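Long-range contact in AxyAgu115A (Amphibacillus xylanus NBRC 15112, PDB 6NPS), which is an alpha-glucuronidase of glycoside hydrolase family 115, which probably removes glucuronic acid side groups from arabinoglucuronoxylan: residues A[586-591]-A[651-656]. The protein carries 3 engineered substitutions. Residues are numbered along the deposited sequence; the frame is centred on the assembly and turned at random.
Sequences LLNGKN and KNPVLS
Asn588 and Asn591, one turn apart on helix 564-596, show how carboxamides can bond to the backbone of an extended chain. Both hold CG anti to the backbone N (chi1 -174° and 160°), which sends their amides across to 651-656. The amide of Asn591 lies in plane with the N-H and C=O of Ser656, much as a neighbouring strand would: Ser656 N gives its hydrogen to a lone pair of Asn591 OD1 at 2.9 Å, while Asn591 ND2 reaches a lone pair of Ser656 O at 2.8 Å, nearly straight at 171°. This two-point grip fixes the amide's rotation; ND2 also bonds to Ala602 O. Asn588 ND2 donates to Val654 O (3.0 Å) from above the carbonyl plane, and its side chain crosses that of Pro653 obliquely, putting Asn588 OD1 3.3 Å from Pro653 CB. One water accepts from Val654 N and donates to Asn588 OD1; a second donates to Asn591 OD1 and Val654 O and accepts from Ser656 OG. Leu655 turns from the asparagines to pack on Val609 of helix 601-629, and pairs in an antiparallel ladder with a strand of the second subunit. Buried asparagine amides, helped by two waters, thus bond to N and O of both Val654 and Ser656, so polar bonds carry much of the helix's hold on an interface strand.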
loop_
_atom_site.group_PDB
_atom_site.type_symbol
_atom_site.label_atom_id
_atom_site.label_comp_id
_atom_site.label_asym_id
_atom_site.label_seq_id
_atom_site.Cartn_x
_atom_site.Cartn_y
_atom_site.Cartn_z
ATOM N N LEU A 586 -1.869 11.387 12.122
ATOM C CA LEU A 586 -1.058 12.278 11.312
ATOM C C LEU A 586 0.419 11.891 11.385
ATOM O O LEU A 586 1.099 11.860 10.355
ATOM C CB LEU A 586 -1.262 13.721 11.765
ATOM C CG LEU A 586 -2.664 14.271 11.496
ATOM C CD1 LEU A 586 -2.800 15.589 12.238
ATOM C CD2 LEU A 586 -2.875 14.468 10.052
ATOM N N LEU A 587 0.924 11.587 12.588
ATOM C CA LEU A 587 2.291 11.057 12.719
ATOM C C LEU A 587 2.461 9.724 12.008
ATOM O O LEU A 587 3.540 9.427 11.470
ATOM C CB LEU A 587 2.663 10.913 14.212
ATOM C CG LEU A 587 2.809 12.222 14.973
ATOM C CD1 LEU A 587 2.884 11.913 16.436
ATOM C CD2 LEU A 587 4.140 13.037 14.544
ATOM N N ASN A 588 1.442 8.852 12.068
ATOM C CA ASN A 588 1.519 7.585 11.356
ATOM C C ASN A 588 1.653 7.820 9.849
ATOM O O ASN A 588 2.371 7.078 9.154
ATOM C CB ASN A 588 0.263 6.734 11.696
ATOM C CG ASN A 588 0.301 5.321 11.120
ATOM O OD1 ASN A 588 -0.761 4.733 10.872
ATOM N ND2 ASN A 588 1.492 4.745 10.958
ATOM N N GLY A 589 0.945 8.819 9.325
ATOM C CA GLY A 589 1.122 9.181 7.923
ATOM C C GLY A 589 2.548 9.624 7.599
ATOM O O GLY A 589 3.113 9.207 6.592
ATOM N N LYS A 590 3.153 10.451 8.454
ATOM C CA LYS A 590 4.556 10.826 8.225
ATOM C C LYS A 590 5.478 9.621 8.345
ATOM O O LYS A 590 6.408 9.470 7.540
ATOM C CB LYS A 590 4.980 11.912 9.207
ATOM C CG LYS A 590 4.241 13.251 9.014
ATOM C CD LYS A 590 4.666 14.255 10.106
ATOM C CE LYS A 590 6.132 14.443 10.048
ATOM N NZ LYS A 590 6.400 15.885 10.001
ATOM N N ASN A 591 5.196 8.730 9.315
ATOM C CA ASN A 591 6.008 7.534 9.532
ATOM C C ASN A 591 6.007 6.651 8.298
ATOM O O ASN A 591 7.064 6.233 7.801
ATOM C CB ASN A 591 5.467 6.764 10.749
ATOM C CG ASN A 591 5.919 5.299 10.774
ATOM O OD1 ASN A 591 5.092 4.379 10.622
ATOM N ND2 ASN A 591 7.234 5.071 10.943
ATOM N N LYS A 651 -8.807 -1.486 13.583
ATOM C CA LYS A 651 -7.378 -1.780 13.615
ATOM C C LYS A 651 -6.565 -0.561 14.022
ATOM O O LYS A 651 -6.849 0.577 13.624
ATOM C CB LYS A 651 -6.883 -2.300 12.259
ATOM C CG LYS A 651 -7.422 -3.712 11.948
ATOM C CD LYS A 651 -7.084 -4.140 10.533
ATOM C CE LYS A 651 -7.719 -5.517 10.229
ATOM N NZ LYS A 651 -9.207 -5.454 10.097
ATOM N N ASN A 652 -5.523 -0.832 14.801
ATOM C CA ASN A 652 -4.589 0.195 15.240
ATOM C C ASN A 652 -3.665 0.642 14.096
ATOM O O ASN A 652 -3.561 -0.034 13.061
ATOM C CB ASN A 652 -3.769 -0.358 16.405
ATOM C CG ASN A 652 -4.500 -0.239 17.718
ATOM O OD1 ASN A 652 -5.341 0.640 17.872
ATOM N ND2 ASN A 652 -4.196 -1.118 18.664
ATOM N N PRO A 653 -2.974 1.774 14.264
ATOM C CA PRO A 653 -1.934 2.163 13.284
ATOM C C PRO A 653 -0.896 1.069 13.144
ATOM O O PRO A 653 -0.513 0.422 14.124
ATOM C CB PRO A 653 -1.305 3.424 13.899
ATOM C CG PRO A 653 -2.319 3.921 14.889
ATOM C CD PRO A 653 -3.107 2.747 15.372
ATOM N N VAL A 654 -0.452 0.846 11.914
ATOM C CA VAL A 654 0.639 -0.078 11.656
ATOM C C VAL A 654 1.923 0.753 11.584
ATOM O O VAL A 654 1.979 1.754 10.857
ATOM C CB VAL A 654 0.415 -0.851 10.349
ATOM C CG1 VAL A 654 1.649 -1.752 10.039
ATOM C CG2 VAL A 654 -0.864 -1.708 10.433
ATOM N N LEU A 655 2.941 0.367 12.345
ATOM C CA LEU A 655 4.174 1.161 12.402
ATOM C C LEU A 655 5.143 0.638 11.360
ATOM O O LEU A 655 5.303 -0.579 11.217
ATOM C CB LEU A 655 4.850 1.049 13.766
ATOM C CG LEU A 655 3.947 1.312 14.966
ATOM C CD1 LEU A 655 4.760 1.110 16.215
ATOM C CD2 LEU A 655 3.437 2.729 14.871
ATOM N N SER A 656 5.835 1.546 10.670
ATOM C CA SER A 656 6.835 1.140 9.690
ATOM C C SER A 656 8.200 1.462 10.270
ATOM O O SER A 656 8.398 2.567 10.778
ATOM C CB SER A 656 6.657 1.887 8.374
ATOM O OG SER A 656 5.433 1.549 7.734
HETATM O O HOH W 1 -1.498 2.484 9.661
HETATM O O HOH W 2 3.216 2.697 8.634
#